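Local coordinates for cysteine desulfurase (Fervidobacterium islandicum, PDB 6A6E), which probably catalyses the pyridoxal-phosphate-dependent removal of sulfur from cysteine, supplying persulfide sulfur to the SUF pathway of iron-sulfur cluster assembly, at residues E13-S16 and N17-D21; V141-S144 and K145-F149. All coordinates share one frame; numbering follows the deposited sequence.

Contact 1 (E13-S16 and N17-D21); sequences EEFS and NILND
Leu-19 reaches back one helical turn to Phe-15, and its side chain, followed outward, illustrates how an i to i+4 pair contributes to the apolar side of a helix. Leu-19 CB touches the carbonyl oxygens of the preceding turn, 3.8 Å from Phe-15 O and about as far from Ser-16 O. CG stands anti to the carbonyl carbon (chi1 -85°), beside the backbone N. From there Leu-19 CD1 comes over one face of the Phe-15 ring, 3.8 Å from Phe-15 CZ and displaced toward the rim, a CH-pi contact; the other methyl, Leu-19 CD2, reaches only the carbonyl, 4.1 Å from Phe-15 O. The ring of Phe-15 also meets that of His-314, while Met-5 touches both Phe-15 and Leu-19. Buried Ile-18 packs on Tyr-302 and Ile-306 of helix 290-306.

Beneath these side chains the backbone bonds run in regular i to i+4 order, among them Leu-19 N to Phe-15 O at 3.0 Å and nearly straight at 173°. On the polar side Glu-13 and Asn-17 lie alongside each other, carboxylate and amide planes strongly turned, with Glu-13 OE2 3.9 Å from Asn-17 ND2. One water there donates to Ser-16 O and, weakly, to Asn-20 OD1, bridging the two residues. Glu-14 is tied elsewhere, through OE1 to the backbone N of Ser-11 and through OE2 in a salt bridge with Lys-310. The chemistry is thus mixed: dispersion and a CH-pi contact pair the side chains of Phe-15 and Leu-19 on a backbone already hydrogen-bonded, whereas Glu-13, Asn-17 and the water make up a polar side.

Contact 2 (V141-S144 and K145-F149); sequences VRLS and KFYGF
Phe-149, just past the end of helix 138-147, lays one face of its ring over Ser-144, showing how a chain leaving a helix can fold back on its last turn. Ser-144 CA sits over the centre of the Phe-149 ring, 3.8 Å from the centroid, in a CH-pi contact, and Ser-144 CB also lies over that face, 3.7 Å from Phe-149 CE1. The ring gets there because CG of Phe-149 takes the position between backbone N and carbonyl carbon (chi1 51°). With an alanine in place of Phe-149, the ring face over Ser-144 is gone, and a gap is likely to open beside Leu-143 and Val-111. Ser-144 OG turns back along its own helix to bond Val-141 O at 2.7 Å.

On another side Leu-143 and Tyr-147 run alongside each other, Leu-143 CD2 4.1 Å from Tyr-147 CE2. Leu-143 O accepts two backbone bonds: Tyr-147 N approaches close to the carbonyl direction, while Phe-146 N stands well above the carbonyl plane. Gly-148, with positive phi, still gives its N to Ser-144 O at 2.8 Å as the helix ends.

Arg-142 and Phe-146 cross at an angle, guanidinium and ring planes 61° apart, with Arg-142 NE at the ring edge 3.8 Å from Phe-146 CE1. The arginine's NH2 makes a salt bridge to Glu-257 of the second subunit; Lys-145 NZ bonds the backbone O of Glu-272 of the second subunit, and one water joins NZ to Arg-142 NH1, weakly at the latter.

The helix is the crossover of a beta-alpha-beta unit between strands 125-129 and 150-154. Leu-143, Tyr-147 and Phe-149 pack on helix 103-116, Ser-144 touches Val-151 of the next strand, and Arg-142 and Lys-145 meet the other subunit.

Overall arrangement
Along the chain the two contacts come in series, the first on helix 12-20 close to the N-terminus, the second at the end of helix 138-147. Their centres are about 49 Å apart and their nearest atoms about 38 Å, on opposite sides of the chain's centre, and they lie on different helices. Contact 1 packs against helix 290-306 and touches no other chain of the assembly. Contact 2 lies on the helix that links strands 125-129 and 150-154 of the seven-stranded mixed sheet, the latter strand outermost within the chain. Contact 1 is thus a local pairing within a peripheral N-terminal helix, whereas contact 2 lies where the crossover helix meets the second subunit.

Contact 1 (E13-S16 and N17-D21)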
loop_
_atom_site.group_PDB
_atom_site.type_symbol
_atom_site.label_atom_id
_atom_site.label_comp_id
_atom_site.label_asym_id
_atom_site.label_seq_id
_atom_site.Cartn_x
_atom_site.Cartn_y
_atom_site.Cartn_z
ATOM N N GLU A 13 -21.480 6.916 30.173
ATOM C CA GLU A 13 -22.194 6.420 29.015
ATOM C C GLU A 13 -21.451 6.615 27.661
ATOM O O GLU A 13 -21.503 5.738 26.822
ATOM C CB GLU A 13 -23.540 7.126 28.902
ATOM C CG GLU A 13 -24.399 6.637 27.724
ATOM C CD GLU A 13 -25.304 7.711 27.121
ATOM O OE1 GLU A 13 -25.380 8.846 27.664
ATOM O OE2 GLU A 13 -25.955 7.408 26.090
ATOM N N GLU A 14 -20.893 7.798 27.409
ATOM C CA GLU A 14 -20.170 8.026 26.165
ATOM C C GLU A 14 -19.008 7.044 26.123
ATOM O O GLU A 14 -18.736 6.447 25.114
ATOM C CB GLU A 14 -19.537 9.405 26.120
ATOM C CG GLU A 14 -20.433 10.598 25.900
ATOM C CD GLU A 14 -19.691 11.890 26.241
ATOM O OE1 GLU A 14 -19.327 12.102 27.430
ATOM O OE2 GLU A 14 -19.432 12.691 25.323
ATOM N N PHE A 15 -18.295 6.932 27.235
ATOM C CA PHE A 15 -17.101 6.155 27.290
ATOM C C PHE A 15 -17.447 4.690 27.132
ATOM O O PHE A 15 -16.787 3.922 26.393
ATOM C CB PHE A 15 -16.350 6.414 28.582
ATOM C CG PHE A 15 -14.925 5.941 28.546
ATOM C CD1 PHE A 15 -14.110 6.225 27.466
ATOM C CD2 PHE A 15 -14.391 5.221 29.594
ATOM C CE1 PHE A 15 -12.795 5.788 27.431
ATOM C CE2 PHE A 15 -13.073 4.792 29.568
ATOM C CZ PHE A 15 -12.281 5.079 28.483
ATOM N N SER A 16 -18.518 4.298 27.776
ATOM C CA SER A 16 -18.959 2.944 27.652
ATOM C C SER A 16 -19.320 2.579 26.193
ATOM O O SER A 16 -19.068 1.456 25.731
ATOM C CB SER A 16 -20.173 2.707 28.561
ATOM O OG SER A 16 -20.560 1.383 28.383
ATOM N N ASN A 17 -19.958 3.518 25.513
ATOM C CA ASN A 17 -20.284 3.402 24.093
ATOM C C ASN A 17 -19.032 3.275 23.201
ATOM O O ASN A 17 -18.994 2.449 22.272
ATOM C CB ASN A 17 -21.047 4.645 23.632
ATOM C CG ASN A 17 -22.513 4.578 23.965
ATOM O OD1 ASN A 17 -23.050 3.513 24.229
ATOM N ND2 ASN A 17 -23.163 5.727 23.957
ATOM N N ILE A 18 -18.031 4.104 23.491
ATOM C CA ILE A 18 -16.747 3.988 22.818
ATOM C C ILE A 18 -16.144 2.596 22.967
ATOM O O ILE A 18 -15.888 1.932 21.960
ATOM C CB ILE A 18 -15.812 5.087 23.262
ATOM C CG1 ILE A 18 -16.383 6.421 22.759
ATOM C CG2 ILE A 18 -14.398 4.823 22.744
ATOM C CD1 ILE A 18 -15.753 7.656 23.420
ATOM N N LEU A 19 -15.972 2.105 24.201
ATOM C CA LEU A 19 -15.414 0.798 24.391
ATOM C C LEU A 19 -16.209 -0.269 23.654
ATOM O O LEU A 19 -15.628 -1.249 23.110
ATOM C CB LEU A 19 -15.305 0.450 25.888
ATOM C CG LEU A 19 -14.099 0.881 26.741
ATOM C CD1 LEU A 19 -13.419 2.140 26.277
ATOM C CD2 LEU A 19 -14.542 1.030 28.204
ATOM N N ASN A 20 -17.527 -0.121 23.588
ATOM C CA ASN A 20 -18.285 -1.153 22.882
ATOM C C ASN A 20 -18.035 -1.155 21.354
ATOM O O ASN A 20 -18.388 -2.086 20.687
ATOM C CB ASN A 20 -19.796 -1.061 23.203
ATOM C CG ASN A 20 -20.155 -1.714 24.562
ATOM O OD1 ASN A 20 -19.380 -2.536 25.128
ATOM N ND2 ASN A 20 -21.342 -1.336 25.108
ATOM N N ASP A 21 -17.448 -0.092 20.818
ATOM C CA ASP A 21 -17.101 -0.010 19.385
ATOM C C ASP A 21 -15.923 -0.945 19.023
ATOM O O ASP A 21 -15.724 -1.192 17.839
ATOM C CB ASP A 21 -16.713 1.424 19.017
ATOM C CG ASP A 21 -17.895 2.367 18.976
ATOM O OD1 ASP A 21 -18.942 1.890 18.562
ATOM O OD2 ASP A 21 -17.741 3.572 19.281
HETATM O O HOH W 1 -18.290 -0.965 27.710
#

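Contact 2 (V141-S144 and K145-F149)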
loop_
_atom_site.group_PDB
_atom_site.type_symbol
_atom_site.label_atom_id
_atom_site.label_comp_id
_atom_site.label_asym_id
_atom_site.label_seq_id
_atom_site.Cartn_x
_atom_site.Cartn_y
_atom_site.Cartn_z
ATOM N N VAL A 141 20.408 7.570 5.916
ATOM C CA VAL A 141 21.757 7.043 6.097
ATOM C C VAL A 141 22.133 6.168 4.914
ATOM O O VAL A 141 23.198 6.350 4.312
ATOM C CB VAL A 141 21.851 6.245 7.378
ATOM C CG1 VAL A 141 23.135 5.456 7.452
ATOM C CG2 VAL A 141 21.626 7.165 8.582
ATOM N N ARG A 142 21.250 5.269 4.482
ATOM C CA ARG A 142 21.570 4.456 3.319
ATOM C C ARG A 142 21.617 5.242 2.000
ATOM O O ARG A 142 22.546 5.073 1.189
ATOM C CB ARG A 142 20.603 3.287 3.135
ATOM C CG ARG A 142 21.003 2.350 1.963
ATOM C CD ARG A 142 22.395 1.745 2.193
ATOM N NE ARG A 142 22.719 0.715 1.239
ATOM C CZ ARG A 142 23.755 -0.126 1.363
ATOM N NH1 ARG A 142 24.639 -0.017 2.353
ATOM N NH2 ARG A 142 23.900 -1.105 0.495
ATOM N N LEU A 143 20.623 6.077 1.738
ATOM C CA LEU A 143 20.666 6.795 0.499
ATOM C C LEU A 143 21.781 7.872 0.397
ATOM O O LEU A 143 22.174 8.221 -0.749
ATOM C CB LEU A 143 19.323 7.328 0.048
ATOM C CG LEU A 143 18.265 6.278 -0.352
ATOM C CD1 LEU A 143 16.927 6.972 -0.432
ATOM C CD2 LEU A 143 18.589 5.590 -1.645
ATOM N N SER A 144 22.339 8.305 1.538
ATOM C CA SER A 144 23.522 9.223 1.503
ATOM C C SER A 144 24.680 8.549 0.725
ATOM O O SER A 144 25.410 9.214 -0.001
ATOM C CB SER A 144 23.950 9.641 2.886
ATOM O OG SER A 144 24.559 8.567 3.606
ATOM N N LYS A 145 24.749 7.221 0.782
ATOM C CA LYS A 145 25.771 6.473 0.052
ATOM C C LYS A 145 25.550 6.459 -1.453
ATOM O O LYS A 145 26.486 6.236 -2.144
ATOM C CB LYS A 145 25.896 5.058 0.559
ATOM C CG LYS A 145 25.912 4.942 2.077
ATOM C CD LYS A 145 27.219 5.359 2.726
ATOM C CE LYS A 145 27.033 5.636 4.209
ATOM N NZ LYS A 145 26.635 4.482 5.081
ATOM N N PHE A 146 24.344 6.718 -1.961
ATOM C CA PHE A 146 24.064 6.737 -3.397
ATOM C C PHE A 146 24.020 8.159 -3.925
ATOM O O PHE A 146 24.355 8.384 -5.072
ATOM C CB PHE A 146 22.714 6.022 -3.769
ATOM C CG PHE A 146 22.739 4.527 -3.563
ATOM C CD1 PHE A 146 22.532 3.995 -2.318
ATOM C CD2 PHE A 146 23.039 3.673 -4.599
ATOM C CE1 PHE A 146 22.607 2.640 -2.077
ATOM C CE2 PHE A 146 23.121 2.290 -4.381
ATOM C CZ PHE A 146 22.911 1.782 -3.120
ATOM N N TYR A 147 23.509 9.112 -3.149
ATOM C CA TYR A 147 23.340 10.435 -3.665
ATOM C C TYR A 147 24.416 11.427 -3.150
ATOM O O TYR A 147 24.471 12.528 -3.649
ATOM C CB TYR A 147 21.940 10.969 -3.390
ATOM C CG TYR A 147 20.741 10.251 -4.060
ATOM C CD1 TYR A 147 20.535 10.237 -5.455
ATOM C CD2 TYR A 147 19.784 9.642 -3.270
ATOM C CE1 TYR A 147 19.415 9.594 -6.005
ATOM C CE2 TYR A 147 18.684 9.032 -3.800
ATOM C CZ TYR A 147 18.485 8.979 -5.158
ATOM O OH TYR A 147 17.306 8.315 -5.570
ATOM N N GLY A 148 25.201 11.042 -2.152
ATOM C CA GLY A 148 26.306 11.849 -1.620
ATOM C C GLY A 148 26.046 12.903 -0.542
ATOM O O GLY A 148 26.997 13.604 -0.129
ATOM N N PHE A 149 24.797 13.060 -0.067
ATOM C CA PHE A 149 24.534 14.100 0.945
ATOM C C PHE A 149 25.087 13.565 2.246
ATOM O O PHE A 149 25.426 12.405 2.309
ATOM C CB PHE A 149 23.051 14.483 1.059
ATOM C CG PHE A 149 22.117 13.302 1.239
ATOM C CD1 PHE A 149 21.822 12.843 2.493
ATOM C CD2 PHE A 149 21.553 12.665 0.148
ATOM C CE1 PHE A 149 20.957 11.780 2.686
ATOM C CE2 PHE A 149 20.644 11.609 0.329
ATOM C CZ PHE A 149 20.380 11.158 1.593
HETATM O O HOH W 2 24.808 2.021 4.994
#